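Local coordinates for beta-lactamase (Klebsiella pneumoniae, PDB 6HUH), which probably hydrolyses beta-lactam antibiotics, opening the lactam ring to give a substituted beta-amino acid, as a class D beta-lactamase of the OXA group, at residues 24-29 against 41-46; 68-73 against 177-182; 157-162 against 229-234; 185-190 against 252-257; 192-197 against 221-226. All blocks are in the same frame, centred on the assembly; numbering follows the deposited sequence.

Contact 1: 24-29 against 41-46; sequences TGCMLF and GDCASQ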
# COMPACT_ATOMS: atom_id res chain seq x y z
N THR A 24 21.17 7.39 25.37
CA THR A 24 19.79 7.55 25.81
C THR A 24 18.77 6.80 24.90
O THR A 24 17.58 7.11 24.93
CB THR A 24 19.45 9.02 25.99
OG1 THR A 24 19.90 9.77 24.86
CG2 THR A 24 20.05 9.61 27.28
N GLY A 25 19.26 5.78 24.17
CA GLY A 25 18.43 4.90 23.35
C GLY A 25 17.66 3.92 24.23
O GLY A 25 18.01 3.75 25.40
N CYS A 26 16.63 3.26 23.71
CA CYS A 26 15.83 2.36 24.55
C CYS A 26 15.10 1.22 23.79
O CYS A 26 14.48 1.50 22.77
CB CYS A 26 14.85 3.19 25.37
SG CYS A 26 13.28 2.36 25.72
N MET A 27 15.15 -0.05 24.31
CA MET A 27 14.33 -1.16 23.79
C MET A 27 13.44 -1.75 24.87
O MET A 27 13.90 -2.45 25.77
CB MET A 27 15.05 -2.25 22.99
CG MET A 27 14.12 -2.75 21.88
SD MET A 27 14.54 -4.15 20.80
CE MET A 27 16.11 -3.52 20.00
N LEU A 28 12.16 -1.44 24.77
CA LEU A 28 11.13 -1.86 25.70
C LEU A 28 10.16 -2.87 25.10
O LEU A 28 9.61 -2.64 24.02
CB LEU A 28 10.34 -0.59 26.12
CG LEU A 28 9.38 -0.75 27.29
CD1 LEU A 28 9.46 0.44 28.20
CD2 LEU A 28 7.95 -1.01 26.84
N PHE A 29 9.89 -3.96 25.84
CA PHE A 29 8.88 -4.96 25.44
C PHE A 29 7.80 -5.07 26.54
O PHE A 29 8.14 -5.33 27.71
CB PHE A 29 9.49 -6.34 25.11
CG PHE A 29 10.44 -6.37 23.94
CD1 PHE A 29 9.96 -6.38 22.64
CD2 PHE A 29 11.81 -6.43 24.14
CE1 PHE A 29 10.85 -6.41 21.55
CE2 PHE A 29 12.69 -6.47 23.05
CZ PHE A 29 12.21 -6.47 21.76
N GLY A 41 17.57 0.94 28.77
CA GLY A 41 17.98 2.28 28.38
C GLY A 41 17.07 3.33 28.99
O GLY A 41 16.48 3.10 30.05
N ASP A 42 16.92 4.48 28.30
CA ASP A 42 16.09 5.60 28.76
C ASP A 42 14.61 5.45 28.39
O ASP A 42 14.08 6.19 27.55
CB ASP A 42 16.68 6.93 28.28
CG ASP A 42 16.35 8.10 29.18
OD1 ASP A 42 15.48 7.94 30.09
OD2 ASP A 42 16.95 9.19 28.98
N CYS A 43 13.95 4.53 29.09
CA CYS A 43 12.54 4.15 28.88
C CYS A 43 11.52 5.08 29.56
O CYS A 43 10.34 4.97 29.24
CB CYS A 43 12.33 2.69 29.28
SG CYS A 43 13.16 1.50 28.18
N ALA A 44 11.98 5.99 30.45
CA ALA A 44 11.12 6.91 31.22
C ALA A 44 11.20 8.37 30.80
O ALA A 44 10.30 9.14 31.14
CB ALA A 44 11.42 6.77 32.69
N SER A 45 12.22 8.77 30.04
CA SER A 45 12.33 10.16 29.55
C SER A 45 11.34 10.44 28.43
O SER A 45 11.16 9.61 27.54
CB SER A 45 13.74 10.48 29.09
OG SER A 45 14.60 10.52 30.22
N GLN A 46 10.74 11.63 28.46
CA GLN A 46 9.78 12.08 27.46
C GLN A 46 10.50 12.58 26.21
O GLN A 46 11.41 13.40 26.33
CB GLN A 46 8.89 13.20 28.03
CG GLN A 46 8.03 12.81 29.23
CD GLN A 46 6.82 13.70 29.38
OE1 GLN A 46 5.67 13.23 29.32
NE2 GLN A 46 7.06 15.00 29.56
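Cys26 and Cys43 point their sulfurs at each other, SG of one 2.6 Å from SG of the other. That is long for a bonded pair as modelled here, but the two are joined by a disulfide in a structure of this protein. Cys43 turns its SG anti to its own carbonyl carbon (chi1 -68°), which carries the sulfur toward strand 26-30. Beside the sulfurs, Leu28 offers one branch: its CD1 rests 3.8 Å from Cys43 CB, so the bridge has an apolar flank. At the other end of the contact Thr24 and Asp42 run side by side, pointing the same way, with Thr24 CG2 3.6 Å from Asp42 OD2. Asp42 keeps its other oxygen for its own loop, where OD1 takes a 2.7 Å hydrogen bond from Ser45 OG. The backbones meet between these groups. Asp42 N donates to Gly25 O at 3.2 Å, and Cys26 and Gly41 form a non-hydrogen-bonded antiparallel pair. Helix 155-166 lies close by, touching Cys26 through Pro155. The arrangement is a disulfide tying the first strand to the loop that leaves the second, at the 36-41 edge of the antiparallel sheet.

Contact 2: 68-73 against 177-182; sequences VDEQLP and LQHTAN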
# COMPACT_ATOMS: atom_id res chain seq x y z
N VAL A 68 -12.20 7.45 6.08
CA VAL A 68 -13.27 6.51 5.74
C VAL A 68 -12.78 5.09 5.91
O VAL A 68 -13.41 4.30 6.63
CB VAL A 68 -13.83 6.78 4.31
CG1 VAL A 68 -14.88 5.74 3.92
CG2 VAL A 68 -14.39 8.18 4.21
N ASP A 69 -11.68 4.76 5.21
CA ASP A 69 -10.99 3.47 5.23
C ASP A 69 -9.54 3.66 4.84
O ASP A 69 -9.00 4.73 5.05
CB ASP A 69 -11.72 2.40 4.36
CG ASP A 69 -12.03 2.78 2.93
OD1 ASP A 69 -11.23 3.54 2.33
OD2 ASP A 69 -13.02 2.27 2.39
N GLU A 70 -8.91 2.64 4.27
CA GLU A 70 -7.50 2.64 3.91
C GLU A 70 -7.24 3.42 2.62
O GLU A 70 -6.13 3.91 2.39
CB GLU A 70 -7.01 1.19 3.78
CG GLU A 70 -7.16 0.34 5.04
CD GLU A 70 -8.54 -0.20 5.38
OE1 GLU A 70 -9.49 -0.01 4.59
OE2 GLU A 70 -8.67 -0.82 6.47
N GLN A 71 -8.25 3.49 1.77
CA GLN A 71 -8.16 4.14 0.47
C GLN A 71 -8.72 5.56 0.52
O GLN A 71 -8.32 6.41 -0.29
CB GLN A 71 -8.93 3.31 -0.62
CG GLN A 71 -8.67 1.78 -0.72
CD GLN A 71 -7.25 1.37 -1.13
OE1 GLN A 71 -6.30 1.40 -0.34
NE2 GLN A 71 -7.08 0.92 -2.37
N LEU A 72 -9.69 5.81 1.43
CA LEU A 72 -10.38 7.09 1.48
C LEU A 72 -10.26 7.83 2.79
O LEU A 72 -10.23 7.21 3.86
CB LEU A 72 -11.84 6.90 1.11
CG LEU A 72 -12.07 6.61 -0.37
CD1 LEU A 72 -13.00 5.45 -0.55
CD2 LEU A 72 -12.55 7.86 -1.10
N PRO A 73 -10.18 9.19 2.74
CA PRO A 73 -10.16 10.06 1.55
C PRO A 73 -8.79 10.18 0.86
O PRO A 73 -7.75 10.08 1.50
CB PRO A 73 -10.62 11.40 2.12
CG PRO A 73 -10.04 11.41 3.52
CD PRO A 73 -10.04 9.98 3.99
N LEU A 177 -10.38 0.44 15.22
CA LEU A 177 -9.16 -0.31 15.59
C LEU A 177 -8.69 -1.14 14.42
O LEU A 177 -7.48 -1.25 14.23
CB LEU A 177 -9.37 -1.24 16.80
CG LEU A 177 -9.69 -0.63 18.19
CD1 LEU A 177 -9.97 -1.73 19.20
CD2 LEU A 177 -8.55 0.25 18.69
N GLN A 178 -9.63 -1.74 13.64
CA GLN A 178 -9.26 -2.54 12.48
C GLN A 178 -8.73 -1.68 11.32
O GLN A 178 -7.71 -2.04 10.74
CB GLN A 178 -10.39 -3.48 12.04
CG GLN A 178 -9.92 -4.63 11.13
CD GLN A 178 -9.15 -5.72 11.85
OE1 GLN A 178 -7.91 -5.79 11.79
NE2 GLN A 178 -9.87 -6.64 12.50
N HIS A 179 -9.36 -0.55 11.01
CA HIS A 179 -8.86 0.33 9.95
C HIS A 179 -7.45 0.86 10.31
O HIS A 179 -6.56 0.86 9.45
CB HIS A 179 -9.82 1.49 9.71
CG HIS A 179 -11.04 1.16 8.91
ND1 HIS A 179 -10.95 0.44 7.73
CD2 HIS A 179 -12.32 1.55 9.09
CE1 HIS A 179 -12.19 0.38 7.26
NE2 HIS A 179 -13.05 1.02 8.04
N THR A 180 -7.25 1.27 11.58
CA THR A 180 -5.97 1.75 12.12
C THR A 180 -4.89 0.65 11.98
O THR A 180 -3.77 0.96 11.60
CB THR A 180 -6.16 2.20 13.59
OG1 THR A 180 -7.17 3.22 13.67
CG2 THR A 180 -4.83 2.67 14.24
N ALA A 181 -5.25 -0.61 12.29
CA ALA A 181 -4.39 -1.79 12.19
C ALA A 181 -3.94 -2.01 10.75
O ALA A 181 -2.75 -2.19 10.49
CB ALA A 181 -5.15 -3.02 12.68
N ASN A 182 -4.91 -2.00 9.82
CA ASN A 182 -4.69 -2.23 8.40
C ASN A 182 -3.67 -1.26 7.81
O ASN A 182 -2.63 -1.71 7.33
CB ASN A 182 -6.01 -2.23 7.63
CG ASN A 182 -6.93 -3.42 7.91
OD1 ASN A 182 -6.53 -4.46 8.43
ND2 ASN A 182 -8.19 -3.30 7.54
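Glu70 reaches across to His179 and Asn182 and gives both of them the same oxygen, OE2. The Glu70 chain bends at chi2 (78°), which swings CD round toward helix 174-184. His179 ND1 donates to Glu70 OE2 at 2.9 Å in a nearly straight bond, with the oxygen lying in the plane of the imidazole. Asn182 ND2 donates to Glu70 OE2 at 2.7 Å, again with the oxygen in the plane of the donor group. The two N-H groups come from opposite faces of the carboxylate, so OE2 is gripped from above and below. The negative charge of Glu70 would tend to keep a proton on ND1, and could make a charged histidine easier to form. Asp69 CA lies over one face of the His179 ring, offset toward the rim, 4.0 Å from the centroid. Asp69 in turn shapes the loop, its OD1 making an Asx turn through Gln71 N, widened to an Asx motif by Leu72 N. Gln71 and Leu72 pack on Arg185 and Pro187 of the second subunit. At this surface, helix 174-184 sits between helix 56-64, whose Tyr62 stacks with the His179 ring, and strand 192-201, which Ala181 meets through His195.

Contact 3: 157-162 against 229-234; sequences EQARFL and KLIFVH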
# COMPACT_ATOMS: atom_id res chain seq x y z
N GLU A 157 5.16 5.38 28.49
CA GLU A 157 3.85 5.96 28.21
C GLU A 157 3.29 5.47 26.87
O GLU A 157 2.12 5.13 26.83
CB GLU A 157 3.91 7.49 28.24
CG GLU A 157 4.16 8.11 29.60
CD GLU A 157 4.39 9.61 29.56
OE1 GLU A 157 5.03 10.09 28.60
OE2 GLU A 157 3.97 10.29 30.52
N GLN A 158 4.14 5.41 25.81
CA GLN A 158 3.81 4.90 24.45
C GLN A 158 3.25 3.48 24.48
O GLN A 158 2.27 3.20 23.78
CB GLN A 158 5.04 4.89 23.55
CG GLN A 158 5.25 6.20 22.85
CD GLN A 158 4.84 6.20 21.42
OE1 GLN A 158 3.89 5.50 21.00
NE2 GLN A 158 5.53 7.01 20.64
N ALA A 159 3.89 2.59 25.28
CA ALA A 159 3.52 1.19 25.51
C ALA A 159 2.18 1.12 26.24
O ALA A 159 1.35 0.29 25.89
CB ALA A 159 4.59 0.51 26.36
N ARG A 160 1.98 2.00 27.24
CA ARG A 160 0.75 2.11 28.01
C ARG A 160 -0.41 2.48 27.07
O ARG A 160 -1.44 1.78 27.06
CB ARG A 160 0.95 3.14 29.12
CG ARG A 160 -0.24 3.36 30.04
CD ARG A 160 -0.60 2.13 30.85
NE ARG A 160 -1.86 1.58 30.38
CZ ARG A 160 -2.52 0.59 30.97
NH1 ARG A 160 -2.03 0.01 32.06
NH2 ARG A 160 -3.67 0.16 30.47
N PHE A 161 -0.20 3.53 26.23
CA PHE A 161 -1.16 4.00 25.23
C PHE A 161 -1.54 2.87 24.25
O PHE A 161 -2.73 2.58 24.10
CB PHE A 161 -0.63 5.25 24.47
CG PHE A 161 -1.33 5.53 23.16
CD1 PHE A 161 -2.64 6.01 23.14
CD2 PHE A 161 -0.72 5.24 21.95
CE1 PHE A 161 -3.31 6.20 21.93
CE2 PHE A 161 -1.40 5.43 20.74
CZ PHE A 161 -2.69 5.91 20.74
N LEU A 162 -0.52 2.23 23.62
CA LEU A 162 -0.63 1.12 22.68
C LEU A 162 -1.40 -0.04 23.29
O LEU A 162 -2.22 -0.66 22.60
CB LEU A 162 0.78 0.64 22.25
CG LEU A 162 1.39 1.11 20.91
CD1 LEU A 162 0.78 2.39 20.38
CD2 LEU A 162 2.90 1.25 21.01
N LYS A 229 -0.92 -11.22 22.48
CA LYS A 229 -0.53 -9.90 21.97
C LYS A 229 0.73 -9.40 22.70
O LYS A 229 0.98 -9.82 23.83
CB LYS A 229 -1.68 -8.88 22.12
CG LYS A 229 -2.72 -8.98 21.02
CD LYS A 229 -3.92 -8.09 21.29
CE LYS A 229 -5.09 -8.42 20.38
NZ LYS A 229 -4.97 -7.79 19.04
N LEU A 230 1.55 -8.56 22.04
CA LEU A 230 2.80 -8.07 22.62
C LEU A 230 3.14 -6.69 22.07
O LEU A 230 3.34 -6.54 20.87
CB LEU A 230 3.93 -9.07 22.29
CG LEU A 230 5.35 -8.75 22.77
CD1 LEU A 230 5.87 -9.84 23.63
CD2 LEU A 230 6.31 -8.60 21.59
N ILE A 231 3.22 -5.68 22.97
CA ILE A 231 3.60 -4.30 22.63
C ILE A 231 5.15 -4.26 22.57
O ILE A 231 5.82 -5.09 23.18
CB ILE A 231 3.06 -3.29 23.67
CG1 ILE A 231 1.54 -3.46 24.00
CG2 ILE A 231 3.38 -1.86 23.28
CD1 ILE A 231 0.57 -3.31 22.95
N PHE A 232 5.71 -3.28 21.83
CA PHE A 232 7.16 -3.05 21.71
C PHE A 232 7.40 -1.58 21.35
O PHE A 232 6.65 -1.00 20.56
CB PHE A 232 7.83 -4.01 20.71
CG PHE A 232 7.29 -3.95 19.31
CD1 PHE A 232 7.65 -2.92 18.44
CD2 PHE A 232 6.43 -4.93 18.84
CE1 PHE A 232 7.08 -2.82 17.17
CE2 PHE A 232 5.90 -4.86 17.54
CZ PHE A 232 6.22 -3.79 16.72
N VAL A 233 8.41 -0.98 21.97
CA VAL A 233 8.78 0.42 21.77
C VAL A 233 10.29 0.45 21.68
O VAL A 233 10.97 -0.14 22.53
CB VAL A 233 8.25 1.35 22.91
CG1 VAL A 233 8.61 2.81 22.65
CG2 VAL A 233 6.74 1.22 23.11
N HIS A 234 10.84 1.12 20.66
CA HIS A 234 12.29 1.24 20.51
C HIS A 234 12.73 2.61 20.01
O HIS A 234 12.13 3.13 19.08
CB HIS A 234 12.86 0.10 19.65
CG HIS A 234 14.35 0.10 19.49
ND1 HIS A 234 15.19 0.09 20.58
CD2 HIS A 234 15.11 0.03 18.37
CE1 HIS A 234 16.42 0.05 20.10
NE2 HIS A 234 16.42 0.01 18.77
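Ile231 and Val233 press their methyl groups against Ala159 and Leu162, where helix 155-166 lies on one face of the central antiparallel sheet. This is the sheet-between-helices build of the serine beta-lactamases and penicillin-binding proteins. The helix and strand segments run roughly antiparallel, at 151°, with their axes 8.2 Å apart and with Ala159, whose CA lies nearest that of Ile231, at the closest point of the backbones.

Apolar packing carries the whole contact; no hydrogen bond crosses it. Ile231 CG2, anti to its backbone N, settles between two helix residues, touching Ala159 CA and Leu162 CB, each at 3.8 Å. The other branch of Ile231 ends in CD1, which lies against the backbone of Leu162, 3.8 Å from its carbonyl C. Leu162 meets the isoleucine obliquely, and its CD2 comes within 3.9 Å of Ile231 CG2.

The polar groups look elsewhere. Gln158 gives only its CB to the strand, while its NE2 bonds to Thr52 OG1, next in sequence to Ser51, the predicted acyl-ester serine; the Gln158 and Ser51 side chains are about 9 Å apart. On the strand side, backbone bonds run to the neighbouring strands, Val233 with Leu28 and Phe232 with Gly221. Leu28 also packs on Ala159, so two adjacent strands share that alanine.

Val233 sends a single methyl to the helix: CG2, anti to the carbonyl carbon, sits 3.8 Å from Ala159 N and 4.0 Å from Ala159 CB.

Contact 4: 185-190 against 252-257; sequences RQPDID and EVFAAL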
# COMPACT_ATOMS: atom_id res chain seq x y z
N ARG A 185 -0.14 -2.03 9.38
CA ARG A 185 0.37 -3.40 9.20
C ARG A 185 1.75 -3.45 8.56
O ARG A 185 2.04 -2.71 7.62
CB ARG A 185 -0.64 -4.24 8.42
CG ARG A 185 -0.34 -5.73 8.38
CD ARG A 185 -1.29 -6.54 9.24
NE ARG A 185 -1.46 -7.90 8.71
CZ ARG A 185 -0.58 -8.88 8.88
NH1 ARG A 185 0.55 -8.68 9.56
NH2 ARG A 185 -0.81 -10.08 8.34
N GLN A 186 2.59 -4.34 9.09
CA GLN A 186 3.99 -4.60 8.74
C GLN A 186 4.18 -6.10 8.31
O GLN A 186 3.27 -6.92 8.53
CB GLN A 186 4.86 -4.32 9.99
CG GLN A 186 4.89 -2.87 10.46
CD GLN A 186 5.75 -1.99 9.58
OE1 GLN A 186 6.79 -2.42 9.07
NE2 GLN A 186 5.31 -0.75 9.36
N PRO A 187 5.36 -6.49 7.73
CA PRO A 187 5.56 -7.90 7.37
C PRO A 187 5.49 -8.80 8.59
O PRO A 187 5.92 -8.42 9.69
CB PRO A 187 6.96 -7.94 6.73
CG PRO A 187 7.25 -6.54 6.35
CD PRO A 187 6.56 -5.69 7.38
N ASP A 188 4.94 -10.00 8.39
CA ASP A 188 4.74 -11.04 9.38
C ASP A 188 6.06 -11.61 9.94
O ASP A 188 7.15 -11.37 9.40
CB ASP A 188 3.95 -12.20 8.73
CG ASP A 188 2.43 -12.15 8.85
OD1 ASP A 188 1.86 -11.03 8.72
OD2 ASP A 188 1.81 -13.24 8.97
N ILE A 189 5.93 -12.38 11.03
CA ILE A 189 6.93 -13.21 11.70
C ILE A 189 6.11 -14.48 12.01
O ILE A 189 5.13 -14.39 12.75
CB ILE A 189 7.55 -12.52 12.96
CG1 ILE A 189 8.36 -11.25 12.56
CG2 ILE A 189 8.45 -13.51 13.73
CD1 ILE A 189 8.78 -10.36 13.70
N ASP A 190 6.43 -15.63 11.38
CA ASP A 190 5.65 -16.89 11.50
C ASP A 190 4.12 -16.60 11.37
O ASP A 190 3.68 -16.06 10.34
CB ASP A 190 6.01 -17.72 12.77
CG ASP A 190 5.63 -19.21 12.71
OD1 ASP A 190 4.42 -19.52 12.67
OD2 ASP A 190 6.56 -20.07 12.78
N GLU A 252 16.13 -3.29 14.11
CA GLU A 252 16.48 -3.84 15.43
C GLU A 252 15.31 -4.52 16.14
O GLU A 252 15.52 -5.46 16.92
CB GLU A 252 17.14 -2.76 16.33
CG GLU A 252 18.61 -2.52 16.02
CD GLU A 252 19.16 -1.18 16.47
OE1 GLU A 252 19.89 -0.54 15.68
OE2 GLU A 252 18.88 -0.77 17.62
N VAL A 253 14.09 -4.06 15.86
CA VAL A 253 12.88 -4.64 16.44
C VAL A 253 12.62 -6.00 15.77
O VAL A 253 12.41 -6.99 16.46
CB VAL A 253 11.68 -3.67 16.33
CG1 VAL A 253 10.36 -4.39 16.51
CG2 VAL A 253 11.81 -2.55 17.35
N PHE A 254 12.70 -6.03 14.43
CA PHE A 254 12.50 -7.24 13.62
C PHE A 254 13.57 -8.30 13.88
O PHE A 254 13.31 -9.48 13.69
CB PHE A 254 12.38 -6.91 12.14
CG PHE A 254 10.95 -6.68 11.71
CD1 PHE A 254 10.08 -7.74 11.50
CD2 PHE A 254 10.48 -5.39 11.48
CE1 PHE A 254 8.77 -7.53 11.10
CE2 PHE A 254 9.17 -5.17 11.06
CZ PHE A 254 8.33 -6.24 10.88
N ALA A 255 14.76 -7.87 14.33
CA ALA A 255 15.85 -8.77 14.68
C ALA A 255 15.49 -9.47 15.99
O ALA A 255 15.30 -10.70 16.00
CB ALA A 255 17.15 -7.98 14.82
N ALA A 256 15.30 -8.67 17.08
CA ALA A 256 15.03 -9.05 18.47
C ALA A 256 13.58 -9.46 18.83
O ALA A 256 13.34 -9.84 19.98
CB ALA A 256 15.46 -7.92 19.38
N LEU A 257 12.64 -9.41 17.86
CA LEU A 257 11.24 -9.76 18.09
C LEU A 257 10.95 -11.26 18.23
O LEU A 257 10.27 -11.64 19.20
CB LEU A 257 10.37 -9.15 16.98
CG LEU A 257 9.13 -8.40 17.42
CD1 LEU A 257 9.40 -7.49 18.58
CD2 LEU A 257 8.57 -7.61 16.28
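Ile189 and Phe254 bring the two backbones together, and even they keep their CA atoms 8.4 Å apart. Segments 185-189 and 252-257 run nearly parallel, at 14°, with axes 10.5 Å apart, so the space between strand and helix is bridged mainly by side chains. Phe254 does most of the bridging. Its ring presents an edge to the strand: Phe254 CE1 approaches Pro187 O at 3.3 Å, with the oxygen in the ring plane. Further round the same rim, Phe254 CZ meets Pro187 CD at 4.0 Å, and Gln186 CB also lies near the ring plane. This is the C-terminal helix 245-264 packing on the outermost strand at one side of the sheet in the penicillin-binding, beta-lactamase fold, and Phe254 also touches Ile194 on the next strand in. Ile189 extends its longer branch toward the helix, CD1 swung anti to CA (chi2 169°). Ile189 CD1 is 3.7 Å from Phe254 CD1. The Ile189 and Leu257 side chains cross at about a right angle, with Ile189 CD1 3.8 Å from Leu257 CD2. Asp188 turns away from the helix and pairs within its own strand: Arg185 points NH1 and NH2 end-on at one oxygen, Asp188 OD1, in a salt bridge, with Arg185 NH1 2.8 Å from that oxygen. Gln71 of the second subunit packs on Pro187 and Asp188.

Contact 5: 192-197 against 221-226; sequences WQIHGK and GWASKQ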
# COMPACT_ATOMS: atom_id res chain seq x y z
N TRP A 192 2.48 -14.55 13.50
CA TRP A 192 2.29 -13.27 14.16
C TRP A 192 2.04 -12.15 13.15
O TRP A 192 2.72 -12.05 12.12
CB TRP A 192 3.49 -12.94 15.08
CG TRP A 192 3.63 -13.91 16.22
CD1 TRP A 192 4.22 -15.14 16.18
CD2 TRP A 192 3.14 -13.74 17.56
NE1 TRP A 192 4.11 -15.75 17.41
CE2 TRP A 192 3.44 -14.92 18.27
CE3 TRP A 192 2.45 -12.70 18.22
CZ2 TRP A 192 3.10 -15.09 19.61
CZ3 TRP A 192 2.11 -12.87 19.55
CH2 TRP A 192 2.44 -14.05 20.23
N GLN A 193 1.06 -11.31 13.47
CA GLN A 193 0.66 -10.16 12.68
C GLN A 193 1.33 -8.96 13.31
O GLN A 193 1.12 -8.70 14.48
CB GLN A 193 -0.87 -10.00 12.69
CG GLN A 193 -1.61 -10.89 11.69
CD GLN A 193 -3.05 -10.47 11.57
OE1 GLN A 193 -3.38 -9.44 10.96
NE2 GLN A 193 -3.94 -11.26 12.15
N ILE A 194 2.19 -8.27 12.55
CA ILE A 194 2.95 -7.11 13.04
C ILE A 194 2.30 -5.76 12.62
O ILE A 194 1.98 -5.55 11.46
CB ILE A 194 4.45 -7.22 12.61
CG1 ILE A 194 5.05 -8.66 12.84
CG2 ILE A 194 5.34 -6.14 13.25
CD1 ILE A 194 5.11 -9.26 14.25
N HIS A 195 2.10 -4.88 13.57
CA HIS A 195 1.57 -3.56 13.30
C HIS A 195 2.56 -2.62 13.93
O HIS A 195 2.96 -2.86 15.07
CB HIS A 195 0.18 -3.40 13.91
CG HIS A 195 -0.78 -4.50 13.54
ND1 HIS A 195 -1.71 -4.35 12.52
CD2 HIS A 195 -0.93 -5.73 14.09
CE1 HIS A 195 -2.39 -5.48 12.48
NE2 HIS A 195 -1.96 -6.34 13.41
N GLY A 196 3.03 -1.63 13.18
CA GLY A 196 4.05 -0.70 13.67
C GLY A 196 4.21 0.62 12.95
O GLY A 196 3.69 0.82 11.85
N LYS A 197 4.93 1.54 13.57
CA LYS A 197 5.13 2.87 13.00
C LYS A 197 6.50 3.47 13.37
O LYS A 197 6.91 3.47 14.53
CB LYS A 197 3.96 3.82 13.40
CG LYS A 197 4.01 5.23 12.78
CD LYS A 197 3.40 5.28 11.38
CE LYS A 197 3.75 6.56 10.67
NZ LYS A 197 5.11 6.50 10.10
N GLY A 221 4.80 -0.31 18.21
CA GLY A 221 3.75 -1.18 17.68
C GLY A 221 3.51 -2.44 18.45
O GLY A 221 3.96 -2.58 19.58
N TRP A 222 2.75 -3.34 17.87
CA TRP A 222 2.42 -4.60 18.52
C TRP A 222 2.41 -5.73 17.55
O TRP A 222 2.31 -5.51 16.35
CB TRP A 222 1.06 -4.50 19.24
CG TRP A 222 -0.14 -4.43 18.33
CD1 TRP A 222 -0.93 -5.46 17.92
CD2 TRP A 222 -0.68 -3.25 17.72
NE1 TRP A 222 -1.95 -5.00 17.12
CE2 TRP A 222 -1.81 -3.64 16.96
CE3 TRP A 222 -0.31 -1.89 17.73
CZ2 TRP A 222 -2.57 -2.73 16.22
CZ3 TRP A 222 -1.07 -0.98 16.99
CH2 TRP A 222 -2.18 -1.41 16.25
N ALA A 223 2.39 -6.95 18.07
CA ALA A 223 2.37 -8.20 17.35
C ALA A 223 1.25 -9.07 17.93
O ALA A 223 1.12 -9.18 19.15
CB ALA A 223 3.70 -8.89 17.52
N SER A 224 0.44 -9.68 17.06
CA SER A 224 -0.66 -10.53 17.53
C SER A 224 -0.71 -11.91 16.85
O SER A 224 -0.31 -12.08 15.71
CB SER A 224 -2.00 -9.80 17.41
OG SER A 224 -2.26 -9.30 16.10
N LYS A 225 -1.19 -12.91 17.58
CA LYS A 225 -1.36 -14.28 17.12
C LYS A 225 -2.47 -14.81 18.01
O LYS A 225 -2.23 -15.21 19.16
CB LYS A 225 -0.06 -15.10 17.26
CG LYS A 225 0.03 -16.23 16.27
CD LYS A 225 1.17 -17.17 16.59
CE LYS A 225 1.25 -18.33 15.62
NZ LYS A 225 2.64 -18.54 15.14
N GLN A 226 -3.70 -14.71 17.49
CA GLN A 226 -5.00 -15.03 18.11
C GLN A 226 -5.13 -14.34 19.48
O GLN A 226 -5.17 -13.10 19.53
CB GLN A 226 -5.35 -16.56 18.12
CG GLN A 226 -4.25 -17.56 18.46
CD GLN A 226 -4.32 -18.81 17.59
OE1 GLN A 226 -5.20 -19.67 17.75
NE2 GLN A 226 -3.38 -18.95 16.67
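Gln193 and Ser224, like His195 and Trp222, face each other as hydrogen-bonded antiparallel pairs, each held by two backbone bonds. They join neighbouring strands in the central sheet of the beta-lactamase fold. Lys197, at the end of the first segment, opens the Lys-Thr-Gly signature of the active-site strand in this family.

At the far end, Lys225 can be followed outward across the face of Trp192. Lys225 CB stands over the middle of the six-membered ring of Trp192, 3.5 Å from the centroid, a CH-pi contact. Lys225 CG is turned anti to the backbone N (chi1 -153°) and passes near Trp192 N at 4.1 Å. Lys225 CD then comes over the pyrrole side, 3.4 Å from Trp192 NE1. CE carries the chain on to NZ. Lys225 NZ is still 3.9 Å from Trp192 NE1, but its partner is Asp190 OD1, with which it forms a salt bridge. The aliphatic part of the lysine thus covers one face of the indole, whose other neighbours include Leu261 and Leu264 of helix 245-264.

On the same sheet face as Gln193 and Ser224, the His195 ring and the five-membered ring of Trp222 are near parallel, planes 17° apart, but slid so that they barely overlap. His195 ND1 bonds to Ala181 O, which fixes the turn of the imidazole. The opposite face carries Ile194, whose CD1 meets Ala223 CB at 3.6 Å. His195 CB lies over the centre of the six-membered ring of Trp222, 3.6 Å from its centroid.

Contacts 3 and 5 are buried, contacts 2 and 4 lie at the surface, and contact 1 is partly buried. Contacts 1, 3, 4 and 5 all reach the same sheet. Contact 5 binds two of its strands by backbone bonds, contact 3 packs a helix on it by apolar contacts without hydrogen bonds, and contact 4 does so at the edge strand with an aromatic edge and aliphatic side chains. Contact 1 adds a disulfide at the other side. Contact 2 is different: it lies off the sheet and relies on a shared carboxylate. Polar bonds join contact 5 to contacts 2 and 4, and both surface contacts touch the second subunit.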